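D-alanyl-lipoteichoic acid synthetase (Streptococcus pneumoniae, PDB 3BMA) probably takes part in the D-alanylation of lipoteichoic acid during cell-wall biogenesis, as a membrane-associated member of the DltD family. Local coordinates at residues Y87-Q92 with D128-F133; Y145-R149 with N276-L280; K15-A20 with R200-Y205. The protein carries 1 engineered substitution. Residue numbers count along the deposited sequence, not the author numbering.

Contact 1. Residues Y87-Q92 with D128-F133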
ATOM      1  N   TYR C  87      23.029  20.544  -4.112  1.00 17.74           N
ATOM      2  CA  TYR C  87      22.671  19.242  -4.668  1.00 20.07           C
ATOM      3  C   TYR C  87      21.249  18.827  -4.318  1.00 18.35           C
ATOM      4  O   TYR C  87      20.488  18.416  -5.196  1.00 29.42           O
ATOM      5  CB  TYR C  87      23.650  18.156  -4.216  1.00 21.74           C
ATOM      6  CG  TYR C  87      23.335  16.797  -4.797  1.00 29.77           C
ATOM      7  CD1 TYR C  87      23.560  16.531  -6.146  1.00 26.03           C
ATOM      8  CD2 TYR C  87      22.801  15.781  -4.005  1.00 24.21           C
ATOM      9  CE1 TYR C  87      23.276  15.292  -6.691  1.00 30.32           C
ATOM     10  CE2 TYR C  87      22.500  14.535  -4.547  1.00 28.66           C
ATOM     11  CZ  TYR C  87      22.744  14.300  -5.890  1.00 23.14           C
ATOM     12  OH  TYR C  87      22.463  13.073  -6.442  1.00 34.89           O
ATOM     13  N   PHE C  88      20.894  18.950  -3.042  1.00 25.55           N
ATOM     14  CA  PHE C  88      19.567  18.557  -2.573  1.00 23.33           C
ATOM     15  C   PHE C  88      18.472  19.492  -3.076  1.00 21.25           C
ATOM     16  O   PHE C  88      17.373  19.045  -3.401  1.00 25.81           O
ATOM     17  CB  PHE C  88      19.545  18.422  -1.048  1.00 11.56           C
ATOM     18  CG  PHE C  88      20.272  17.206  -0.546  1.00 29.24           C
ATOM     19  CD1 PHE C  88      19.910  15.937  -0.984  1.00 20.86           C
ATOM     20  CD2 PHE C  88      21.313  17.324   0.365  1.00 20.65           C
ATOM     21  CE1 PHE C  88      20.587  14.814  -0.538  1.00 25.24           C
ATOM     22  CE2 PHE C  88      21.987  16.203   0.820  1.00 25.88           C
ATOM     23  CZ  PHE C  88      21.622  14.949   0.368  1.00 18.78           C
ATOM     24  N   GLY C  89      18.785  20.782  -3.158  1.00 26.80           N
ATOM     25  CA  GLY C  89      17.877  21.769  -3.747  1.00 12.27           C
ATOM     26  C   GLY C  89      17.582  21.508  -5.215  1.00 21.30           C
ATOM     27  O   GLY C  89      16.468  21.767  -5.674  1.00 28.33           O
ATOM     28  N   MET C  90      18.580  20.996  -5.944  1.00 21.41           N
ATOM     29  CA  MET C  90      18.455  20.667  -7.376  1.00 22.01           C
ATOM     30  C   MET C  90      17.445  19.550  -7.624  1.00 25.70           C
ATOM     31  O   MET C  90      16.740  19.579  -8.627  1.00 30.16           O
ATOM     32  CB  MET C  90      19.809  20.268  -7.983  1.00 25.08           C
ATOM     33  CG  MET C  90      20.791  21.415  -8.229  1.00 27.95           C
ATOM     34  SD  MET C  90      22.410  20.871  -8.845  1.00 16.43           S
ATOM     35  CE  MET C  90      23.429  22.179  -8.191  1.00 14.74           C
ATOM     36  N   GLN C  91      17.373  18.589  -6.696  1.00 33.42           N
ATOM     37  CA  GLN C  91      16.462  17.431  -6.774  1.00 24.83           C
ATOM     38  C   GLN C  91      14.980  17.807  -6.898  1.00 25.82           C
ATOM     39  O   GLN C  91      14.170  17.002  -7.354  1.00 33.80           O
ATOM     40  CB  GLN C  91      16.649  16.508  -5.559  1.00 30.61           C
ATOM     41  CG  GLN C  91      18.087  16.066  -5.272  1.00 28.38           C
ATOM     42  CD  GLN C  91      18.747  15.370  -6.447  1.00 22.86           C
ATOM     43  OE1 GLN C  91      18.183  14.454  -7.045  1.00 33.10           O
ATOM     44  NE2 GLN C  91      19.953  15.808  -6.785  1.00 19.70           N
ATOM     45  N   GLN C  92      14.646  19.031  -6.490  1.00 30.87           N
ATOM     46  CA  GLN C  92      13.296  19.582  -6.603  1.00 30.31           C
ATOM     47  C   GLN C  92      12.997  20.185  -7.979  1.00 33.03           C
ATOM     48  O   GLN C  92      11.839  20.465  -8.295  1.00 39.05           O
ATOM     49  CB  GLN C  92      13.094  20.679  -5.560  1.00 27.23           C
ATOM     50  CG  GLN C  92      13.142  20.237  -4.115  1.00 26.50           C
ATOM     51  CD  GLN C  92      13.091  21.421  -3.186  1.00 23.40           C
ATOM     52  OE1 GLN C  92      14.085  22.118  -3.005  1.00 38.36           O
ATOM     53  NE2 GLN C  92      11.930  21.664  -2.594  1.00 26.18           N
ATOM     54  N   ASP C 128      10.670  17.789   1.462  1.00 26.40           N
ATOM     55  CA  ASP C 128      10.443  17.692   0.021  1.00 21.13           C
ATOM     56  C   ASP C 128      11.744  17.354  -0.704  1.00 22.77           C
ATOM     57  O   ASP C 128      11.723  16.624  -1.692  1.00 34.84           O
ATOM     58  CB  ASP C 128       9.816  18.985  -0.522  1.00 24.40           C
ATOM     59  CG  ASP C 128       9.497  18.911  -2.005  1.00 30.80           C
ATOM     60  OD1 ASP C 128       9.113  17.832  -2.513  1.00 37.58           O
ATOM     61  OD2 ASP C 128       9.634  19.950  -2.670  1.00 46.47           O
ATOM     62  N   GLN C 129      12.868  17.863  -0.194  1.00 28.01           N
ATOM     63  CA  GLN C 129      14.198  17.536  -0.724  1.00 23.69           C
ATOM     64  C   GLN C 129      14.615  16.102  -0.415  1.00 27.08           C
ATOM     65  O   GLN C 129      15.273  15.461  -1.233  1.00 26.13           O
ATOM     66  CB  GLN C 129      15.250  18.494  -0.177  1.00 23.23           C
ATOM     67  CG  GLN C 129      15.270  19.843  -0.867  1.00 22.54           C
ATOM     68  CD  GLN C 129      16.112  20.862  -0.140  1.00 20.02           C
ATOM     69  OE1 GLN C 129      17.158  20.531   0.417  1.00 25.89           O
ATOM     70  NE2 GLN C 129      15.662  22.115  -0.140  1.00 23.74           N
ATOM     71  N   LEU C 130      14.245  15.618   0.771  1.00 31.40           N
ATOM     72  CA  LEU C 130      14.508  14.239   1.178  1.00 29.85           C
ATOM     73  C   LEU C 130      13.838  13.266   0.213  1.00 26.87           C
ATOM     74  O   LEU C 130      14.497  12.389  -0.337  1.00 30.96           O
ATOM     75  CB  LEU C 130      13.989  13.990   2.597  1.00 27.34           C
ATOM     76  CG  LEU C 130      14.751  13.097   3.588  1.00 27.36           C
ATOM     77  CD1 LEU C 130      13.873  12.839   4.794  1.00 30.10           C
ATOM     78  CD2 LEU C 130      15.246  11.774   3.017  1.00 35.83           C
ATOM     79  N   THR C 131      12.534  13.443   0.001  1.00 30.61           N
ATOM     80  CA  THR C 131      11.749  12.535  -0.842  1.00 29.39           C
ATOM     81  C   THR C 131      12.095  12.636  -2.329  1.00 30.89           C
ATOM     82  O   THR C 131      12.036  11.631  -3.040  1.00 30.60           O
ATOM     83  CB  THR C 131      10.230  12.708  -0.631  1.00 29.90           C
ATOM     84  OG1 THR C 131       9.892  14.101  -0.594  1.00 29.85           O
ATOM     85  CG2 THR C 131       9.786  12.044   0.660  1.00 23.67           C
ATOM     86  N   SER C 132      12.459  13.841  -2.778  1.00 28.61           N
ATOM     87  CA  SER C 132      12.958  14.077  -4.142  1.00 28.81           C
ATOM     88  C   SER C 132      14.284  13.374  -4.388  1.00 30.67           C
ATOM     89  O   SER C 132      14.521  12.843  -5.479  1.00 34.35           O
ATOM     90  CB  SER C 132      13.153  15.570  -4.400  1.00 25.19           C
ATOM     91  OG  SER C 132      11.928  16.264  -4.303  1.00 35.34           O
ATOM     92  N   PHE C 133      15.146  13.390  -3.374  1.00 31.48           N
ATOM     93  CA  PHE C 133      16.414  12.669  -3.413  1.00 30.93           C
ATOM     94  C   PHE C 133      16.191  11.163  -3.552  1.00 27.42           C
ATOM     95  O   PHE C 133      16.803  10.530  -4.405  1.00 35.60           O
ATOM     96  CB  PHE C 133      17.264  12.993  -2.177  1.00 28.51           C
ATOM     97  CG  PHE C 133      18.435  12.067  -1.973  1.00 27.38           C
ATOM     98  CD1 PHE C 133      18.469  11.200  -0.883  1.00 28.72           C
ATOM     99  CD2 PHE C 133      19.508  12.065  -2.864  1.00 23.23           C
ATOM    100  CE1 PHE C 133      19.543  10.344  -0.691  1.00 19.70           C
ATOM    101  CE2 PHE C 133      20.588  11.209  -2.678  1.00 23.61           C
ATOM    102  CZ  PHE C 133      20.605  10.349  -1.590  1.00 24.06           C
TER
HETATM  103  O   HOH W   1      18.550  11.806  -6.111  1.00 42.85           O
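A buried helix-to-helix contact, aromatic at one end and polar at the other, joins residues 87-92, at the C-terminal end of helix 83-90, to helix 127-136. Helix 83-90 lies in the crossover between parallel strands 72-76 and 101-105 of an α/β fold, consistent with the SGNH-hydrolase clan to which the family belongs. The backbones come close, with F88 CA 5.8 Å from Q129 CA and Q91 CA 5.5 Å from S132 CA. The small S132 permits this approach, its CB lying 3.4 Å from Q91 O and its OG turned back to D128 O of its own helix (2.6 Å). At the aromatic end, F88 and F133 form a T-shaped pair: the edge of F88 points at the face of F133, centroids 5.3 Å apart and planes at 87°. Y87 adds an apolar touch, CE2 to F133 CD2 at 4.2 Å, and A146 of helix 141-153 packs against all three rings. Between the two ends Q91 folds back, its NE2 bonding to Y87 O (3.1 Å), while water 1 sits 2.8 Å from both Q91 OE1 and F133 O. At the polar end, Q92 NE2 donates to D128 OD2 (2.9 Å), and Q129 NE2 reaches Q92 OE1 in a weak bond of 3.3 Å. K32 also bonds Q92 OE1, R29 forms a salt bridge with D128, and Y124 O receives Q129 NE2. The buried amides and carboxylate thus keep polar partners, drawing the N-terminal part of the chain onto this helix pair.

Contact 2. Residues Y145-R149 with N276-L280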
ATOM      1  N   TYR C 145      27.030   8.225  -1.693  1.00 35.74           N
ATOM      2  CA  TYR C 145      27.786   9.258  -0.997  1.00 32.37           C
ATOM      3  C   TYR C 145      26.870  10.270  -0.298  1.00 29.93           C
ATOM      4  O   TYR C 145      27.122  10.650   0.849  1.00 34.29           O
ATOM      5  CB  TYR C 145      28.788   9.970  -1.934  1.00 28.19           C
ATOM      6  CG  TYR C 145      29.483  11.125  -1.251  1.00 32.64           C
ATOM      7  CD1 TYR C 145      30.512  10.901  -0.338  1.00 28.40           C
ATOM      8  CD2 TYR C 145      29.074  12.440  -1.476  1.00 28.08           C
ATOM      9  CE1 TYR C 145      31.127  11.958   0.314  1.00 23.79           C
ATOM     10  CE2 TYR C 145      29.681  13.499  -0.831  1.00 18.88           C
ATOM     11  CZ  TYR C 145      30.700  13.253   0.063  1.00 22.11           C
ATOM     12  OH  TYR C 145      31.294  14.310   0.713  1.00 28.87           O
ATOM     13  N   ALA C 146      25.820  10.701  -0.991  1.00 29.17           N
ATOM     14  CA  ALA C 146      24.906  11.723  -0.469  1.00 25.28           C
ATOM     15  C   ALA C 146      24.070  11.215   0.702  1.00 26.14           C
ATOM     16  O   ALA C 146      23.710  11.990   1.591  1.00 30.61           O
ATOM     17  CB  ALA C 146      24.005  12.252  -1.579  1.00 19.08           C
ATOM     18  N   ALA C 147      23.766   9.915   0.691  1.00 31.06           N
ATOM     19  CA  ALA C 147      23.073   9.262   1.799  1.00 25.25           C
ATOM     20  C   ALA C 147      23.956   9.230   3.030  1.00 26.83           C
ATOM     21  O   ALA C 147      23.478   9.444   4.145  1.00 27.37           O
ATOM     22  CB  ALA C 147      22.664   7.852   1.414  1.00 24.77           C
ATOM     23  N   THR C 148      25.242   8.952   2.809  1.00 35.88           N
ATOM     24  CA  THR C 148      26.256   8.917   3.862  1.00 31.20           C
ATOM     25  C   THR C 148      26.381  10.285   4.524  1.00 30.67           C
ATOM     26  O   THR C 148      26.411  10.383   5.749  1.00 36.12           O
ATOM     27  CB  THR C 148      27.625   8.471   3.297  1.00 33.50           C
ATOM     28  OG1 THR C 148      27.468   7.235   2.590  1.00 24.03           O
ATOM     29  CG2 THR C 148      28.657   8.289   4.404  1.00 35.13           C
ATOM     30  N   ARG C 149      26.430  11.335   3.707  1.00 32.54           N
ATOM     31  CA  ARG C 149      26.501  12.705   4.212  1.00 32.23           C
ATOM     32  C   ARG C 149      25.252  13.114   4.982  1.00 31.52           C
ATOM     33  O   ARG C 149      25.344  13.900   5.922  1.00 33.36           O
ATOM     34  CB  ARG C 149      26.768  13.693   3.077  1.00 32.83           C
ATOM     35  CG  ARG C 149      28.146  13.560   2.470  1.00 32.17           C
ATOM     36  CD  ARG C 149      29.227  14.026   3.422  1.00 14.78           C
ATOM     37  NE  ARG C 149      29.509  15.448   3.271  1.00 35.00           N
ATOM     38  CZ  ARG C 149      30.206  16.166   4.145  1.00 39.16           C
ATOM     39  NH1 ARG C 149      30.689  15.599   5.242  1.00 29.19           N
ATOM     40  NH2 ARG C 149      30.421  17.454   3.923  1.00 42.08           N
ATOM     41  N   ASN C 276      34.420  16.392  -2.180  1.00 31.96           N
ATOM     42  CA  ASN C 276      33.528  15.281  -2.494  1.00 29.58           C
ATOM     43  C   ASN C 276      32.081  15.748  -2.663  1.00 30.15           C
ATOM     44  O   ASN C 276      31.332  15.157  -3.435  1.00 28.89           O
ATOM     45  CB  ASN C 276      33.590  14.176  -1.438  1.00 32.11           C
ATOM     46  CG  ASN C 276      34.997  13.694  -1.140  1.00 33.71           C
ATOM     47  OD1 ASN C 276      35.308  13.383   0.008  1.00 38.35           O
ATOM     48  ND2 ASN C 276      35.842  13.605  -2.160  1.00 35.66           N
ATOM     49  N   ASP C 277      31.698  16.805  -1.940  1.00 33.11           N
ATOM     50  CA  ASP C 277      30.355  17.385  -2.052  1.00 27.55           C
ATOM     51  C   ASP C 277      30.180  18.058  -3.404  1.00 30.57           C
ATOM     52  O   ASP C 277      29.092  18.026  -3.974  1.00 36.28           O
ATOM     53  CB  ASP C 277      30.074  18.406  -0.938  1.00 29.46           C
ATOM     54  CG  ASP C 277      29.910  17.771   0.441  1.00 32.93           C
ATOM     55  OD1 ASP C 277      29.884  16.526   0.554  1.00 27.08           O
ATOM     56  OD2 ASP C 277      29.810  18.537   1.429  1.00 26.27           O
ATOM     57  N   LEU C 278      31.255  18.677  -3.900  1.00 35.44           N
ATOM     58  CA  LEU C 278      31.271  19.323  -5.223  1.00 29.05           C
ATOM     59  C   LEU C 278      31.037  18.310  -6.338  1.00 20.13           C
ATOM     60  O   LEU C 278      30.351  18.604  -7.312  1.00 32.54           O
ATOM     61  CB  LEU C 278      32.587  20.083  -5.450  1.00 32.68           C
ATOM     62  CG  LEU C 278      32.883  20.721  -6.817  1.00 34.05           C
ATOM     63  CD1 LEU C 278      31.954  21.900  -7.109  1.00 33.85           C
ATOM     64  CD2 LEU C 278      34.340  21.144  -6.898  1.00 21.94           C
ATOM     65  N   GLN C 279      31.579  17.107  -6.163  1.00 27.54           N
ATOM     66  CA  GLN C 279      31.387  16.014  -7.108  1.00 26.21           C
ATOM     67  C   GLN C 279      29.924  15.563  -7.262  1.00 29.10           C
ATOM     68  O   GLN C 279      29.554  15.015  -8.296  1.00 36.87           O
ATOM     69  CB  GLN C 279      32.300  14.837  -6.735  1.00 28.42           C
ATOM     70  CG  GLN C 279      32.479  13.774  -7.822  1.00 28.48           C
ATOM     71  CD  GLN C 279      32.939  14.332  -9.161  1.00 31.46           C
ATOM     72  OE1 GLN C 279      33.665  15.328  -9.228  1.00 33.07           O
ATOM     73  NE2 GLN C 279      32.520  13.681 -10.239  1.00 31.08           N
ATOM     74  N   LEU C 280      29.098  15.799  -6.244  1.00 31.79           N
ATOM     75  CA  LEU C 280      27.660  15.535  -6.338  1.00 27.57           C
ATOM     76  C   LEU C 280      26.996  16.476  -7.328  1.00 27.60           C
ATOM     77  O   LEU C 280      26.228  16.044  -8.184  1.00 31.24           O
ATOM     78  CB  LEU C 280      26.989  15.674  -4.972  1.00 23.70           C
ATOM     79  CG  LEU C 280      27.274  14.569  -3.956  1.00 30.52           C
ATOM     80  CD1 LEU C 280      26.738  14.963  -2.611  1.00 31.43           C
ATOM     81  CD2 LEU C 280      26.650  13.267  -4.409  1.00  6.37           C
TER
HETATM   82  O   HOH W   2      33.493  13.862   2.118  1.00 39.88           O
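Two helices of the α/β fold cross here: 145-149, within helix 141-153, and 276-280, within helix 274-287, which leads into strand 291-296 of the parallel sheet. Their segment axes run at 127° and approach to 10.8 Å, so side chains rather than backbones bridge the gap; the nearest CA atoms, of A146 and L280, are 7.5 Å apart. Y145 comes first. With chi1 near 180°, its ring extends toward the partner helix, the ring edge meeting L280 (Y145 CD2 to L280 CD1, 3.6 Å). The hydroxyl, Y145 OH, donates to D277 OD1 at 2.6 Å. The same hydroxyl accepts from water 2, whose oxygen lies 2.6 Å from Y145 OH and 2.8 Å from N276 OD1; it donates to both atoms. The other side of that amide, N276 ND2, bonds F383 O and S385 O, tying in the C-terminal part of the chain. A146 contributes a methyl, CB at 4.0 Å from L280 CD1, while L84 and Y87 of helix 83-90 also pack on L280. One turn beyond Y145, R149 closes the contact with a bidentate salt bridge to D277, and its NH1 bonds Q152 OE1 of its own helix. D277 OD1 therefore serves two donors, Y145 OH and R149 NE, the latter at 2.9 Å, while R149 NH2 meets D277 OD2 at 2.8 Å.

Contact 3. Residues K15-A20 with R200-Y205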
ATOM      1  N   LYS C  15       9.554  37.683 -10.324  1.00 45.92           N
ATOM      2  CA  LYS C  15      10.611  38.680 -10.196  1.00 46.13           C
ATOM      3  C   LYS C  15      10.958  38.937  -8.735  1.00 46.82           C
ATOM      4  O   LYS C  15      12.130  39.117  -8.396  1.00 53.43           O
ATOM      5  CB  LYS C  15      10.219  39.986 -10.894  1.00 47.70           C
ATOM      6  CG  LYS C  15      10.290  39.912 -12.410  1.00 51.79           C
ATOM      7  CD  LYS C  15      10.094  41.275 -13.050  1.00 57.55           C
ATOM      8  CE  LYS C  15      10.524  41.253 -14.512  1.00 59.71           C
ATOM      9  NZ  LYS C  15      10.222  42.534 -15.204  1.00 61.67           N
ATOM     10  N   ARG C  16       9.937  38.935  -7.879  1.00 44.10           N
ATOM     11  CA  ARG C  16      10.122  39.137  -6.439  1.00 42.98           C
ATOM     12  C   ARG C  16      10.798  37.940  -5.769  1.00 41.78           C
ATOM     13  O   ARG C  16      11.613  38.114  -4.861  1.00 37.24           O
ATOM     14  CB  ARG C  16       8.788  39.458  -5.764  1.00 44.23           C
ATOM     15  CG  ARG C  16       8.176  40.753  -6.256  1.00 50.33           C
ATOM     16  CD  ARG C  16       6.866  41.076  -5.576  1.00 55.66           C
ATOM     17  NE  ARG C  16       5.958  41.714  -6.525  1.00 65.92           N
ATOM     18  CZ  ARG C  16       4.872  41.137  -7.034  1.00 65.13           C
ATOM     19  NH1 ARG C  16       4.526  39.913  -6.662  1.00 58.81           N
ATOM     20  NH2 ARG C  16       4.114  41.798  -7.898  1.00 70.45           N
ATOM     21  N   SER C  17      10.465  36.738  -6.234  1.00 38.47           N
ATOM     22  CA  SER C  17      11.070  35.498  -5.741  1.00 43.66           C
ATOM     23  C   SER C  17      12.533  35.381  -6.155  1.00 42.61           C
ATOM     24  O   SER C  17      13.361  34.880  -5.395  1.00 47.90           O
ATOM     25  CB  SER C  17      10.302  34.284  -6.267  1.00 37.95           C
ATOM     26  OG  SER C  17       8.937  34.355  -5.906  1.00 43.51           O
ATOM     27  N   ALA C  18      12.830  35.857  -7.364  1.00 44.13           N
ATOM     28  CA  ALA C  18      14.164  35.780  -7.956  1.00 39.10           C
ATOM     29  C   ALA C  18      15.224  36.537  -7.171  1.00 38.65           C
ATOM     30  O   ALA C  18      16.383  36.130  -7.141  1.00 32.83           O
ATOM     31  CB  ALA C  18      14.125  36.273  -9.383  1.00 40.60           C
ATOM     32  N   VAL C  19      14.814  37.632  -6.535  1.00 45.34           N
ATOM     33  CA  VAL C  19      15.738  38.511  -5.817  1.00 45.74           C
ATOM     34  C   VAL C  19      15.476  38.576  -4.307  1.00 46.01           C
ATOM     35  O   VAL C  19      16.111  39.364  -3.602  1.00 46.53           O
ATOM     36  CB  VAL C  19      15.733  39.944  -6.414  1.00 47.77           C
ATOM     37  CG1 VAL C  19      16.118  39.914  -7.882  1.00 49.37           C
ATOM     38  CG2 VAL C  19      14.373  40.597  -6.239  1.00 44.24           C
ATOM     39  N   ALA C  20      14.550  37.746  -3.820  1.00 48.11           N
ATOM     40  CA  ALA C  20      14.168  37.733  -2.399  1.00 47.14           C
ATOM     41  C   ALA C  20      15.298  37.288  -1.476  1.00 45.22           C
ATOM     42  O   ALA C  20      15.445  37.822  -0.373  1.00 44.30           O
ATOM     43  CB  ALA C  20      12.944  36.854  -2.174  1.00 43.85           C
ATOM     44  N   ARG C 200       6.645  37.704   0.878  1.00114.19           N
ATOM     45  CA  ARG C 200       7.624  38.691   1.347  1.00115.10           C
ATOM     46  C   ARG C 200       8.466  39.150   0.153  1.00113.71           C
ATOM     47  O   ARG C 200       9.598  38.692  -0.050  1.00113.60           O
ATOM     48  CB  ARG C 200       8.503  38.158   2.497  1.00116.43           C
ATOM     49  CG  ARG C 200       9.409  39.210   3.190  1.00118.57           C
ATOM     50  CD  ARG C 200       8.631  40.293   3.956  1.00125.82           C
ATOM     51  NE  ARG C 200       8.187  41.389   3.090  1.00128.90           N
ATOM     52  CZ  ARG C 200       7.311  42.329   3.440  1.00130.17           C
ATOM     53  NH1 ARG C 200       6.975  43.270   2.570  1.00129.34           N
ATOM     54  NH2 ARG C 200       6.766  42.331   4.651  1.00131.13           N
ATOM     55  N   GLY C 201       7.891  40.050  -0.641  1.00109.95           N
ATOM     56  CA  GLY C 201       8.499  40.458  -1.900  1.00104.67           C
ATOM     57  C   GLY C 201       8.657  41.951  -2.106  1.00100.93           C
ATOM     58  O   GLY C 201       9.717  42.400  -2.531  1.00100.70           O
ATOM     59  N   TYR C 202       7.608  42.711  -1.793  1.00 98.12           N
ATOM     60  CA  TYR C 202       7.516  44.134  -2.155  1.00 95.55           C
ATOM     61  C   TYR C 202       8.531  45.070  -1.493  1.00 94.77           C
ATOM     62  O   TYR C 202       9.028  45.996  -2.137  1.00 95.91           O
ATOM     63  CB  TYR C 202       6.093  44.652  -1.937  1.00 92.88           C
ATOM     64  CG  TYR C 202       5.096  44.135  -2.947  1.00 90.35           C
ATOM     65  CD1 TYR C 202       4.333  42.997  -2.683  1.00 86.81           C
ATOM     66  CD2 TYR C 202       4.915  44.782  -4.171  1.00 88.85           C
ATOM     67  CE1 TYR C 202       3.414  42.517  -3.611  1.00 86.51           C
ATOM     68  CE2 TYR C 202       3.998  44.311  -5.105  1.00 86.36           C
ATOM     69  CZ  TYR C 202       3.252  43.180  -4.817  1.00 86.86           C
ATOM     70  OH  TYR C 202       2.345  42.710  -5.738  1.00 86.98           O
ATOM     71  N   VAL C 203       8.823  44.834  -0.215  1.00 92.90           N
ATOM     72  CA  VAL C 203       9.864  45.581   0.498  1.00 91.00           C
ATOM     73  C   VAL C 203      11.246  45.130   0.008  1.00 87.66           C
ATOM     74  O   VAL C 203      12.126  45.959  -0.258  1.00 88.07           O
ATOM     75  CB  VAL C 203       9.712  45.443   2.048  1.00 93.24           C
ATOM     76  CG1 VAL C 203      11.015  45.759   2.790  1.00 94.09           C
ATOM     77  CG2 VAL C 203       8.582  46.335   2.555  1.00 93.14           C
ATOM     78  N   ASN C 204      11.403  43.817  -0.145  1.00 82.68           N
ATOM     79  CA  ASN C 204      12.662  43.204  -0.562  1.00 78.04           C
ATOM     80  C   ASN C 204      13.058  43.486  -2.019  1.00 76.43           C
ATOM     81  O   ASN C 204      14.246  43.516  -2.338  1.00 75.99           O
ATOM     82  CB  ASN C 204      12.621  41.696  -0.301  1.00 78.37           C
ATOM     83  CG  ASN C 204      13.989  41.117  -0.001  1.00 80.17           C
ATOM     84  OD1 ASN C 204      14.834  40.990  -0.887  1.00 82.09           O
ATOM     85  ND2 ASN C 204      14.210  40.749   1.256  1.00 77.25           N
ATOM     86  N   TYR C 205      12.070  43.691  -2.890  1.00 74.27           N
ATOM     87  CA  TYR C 205      12.332  44.024  -4.296  1.00 70.43           C
ATOM     88  C   TYR C 205      12.795  45.468  -4.451  1.00 71.18           C
ATOM     89  O   TYR C 205      13.717  45.745  -5.218  1.00 71.70           O
ATOM     90  CB  TYR C 205      11.099  43.785  -5.182  1.00 68.52           C
ATOM     91  CG  TYR C 205      11.401  43.822  -6.671  1.00 65.90           C
ATOM     92  CD1 TYR C 205      11.772  42.666  -7.347  1.00 66.34           C
ATOM     93  CD2 TYR C 205      11.318  45.012  -7.401  1.00 64.83           C
ATOM     94  CE1 TYR C 205      12.063  42.685  -8.705  1.00 69.84           C
ATOM     95  CE2 TYR C 205      11.608  45.043  -8.762  1.00 61.13           C
ATOM     96  CZ  TYR C 205      11.979  43.873  -9.406  1.00 64.52           C
ATOM     97  OH  TYR C 205      12.265  43.876 -10.751  1.00 66.20           O
TER
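In the α/β fold, consistent with the SGNH-hydrolase clan, helix 11-18 and its exit meet the N-terminal turn of helix 202-210 beside the outer strand 72-76, where A18 pairs with L75 through backbone hydrogen bonding. G201 holds the N-cap position. The main feature is a cation-pi stack: the guanidinium of R16 lies flat on the Y202 ring, centres 4.1 Å apart and planes at 25°. R16 leaves its helix with chi1 m and chi2 t, which carries CD directly over the ring, 4.1 Å from its centroid and 4° off the normal, a CH-pi contact. R16 NH2 comes within 2.9 Å of Y202 OH, but the angle is too poor for a hydrogen bond. G201 matters for the fit, since a CB there would clash with R16 CD. K15, in the extended mttt rotamer, leads away to E65 of helix 60-66, a long and weak ion pair, while K15 O touches the ring edge at Y205 CE1 (3.6 Å). Y205, with chi1 t, brings its ring beside helix 11-18, with Y205 CD1 4.2 Å from R16 CG. V19, with chi1 m, turns a methyl to this ring: V19 CG2 lies 3.5 Å from Y205 CD1.

Overall arrangement
Contacts 1 and 2 adjoin on the same side of the chain's centre, their own centres 13 Å apart. They touch through Y87 CE1 against L280 O (3.4 Å) and F133 CE2 against A146 CB (3.7 Å), and helices 127-136 and 141-153 are consecutive in the chain. Contact 3 is remote: its centre lies 23 Å from that of contact 1 and 32 Å from that of contact 2, nearest atoms about 13 and 21 Å apart, with contacts 2 and 3 on opposite sides of the chain's centre. Along the chain, contact 3 encloses contact 1, whereas contacts 2 and 3 cross.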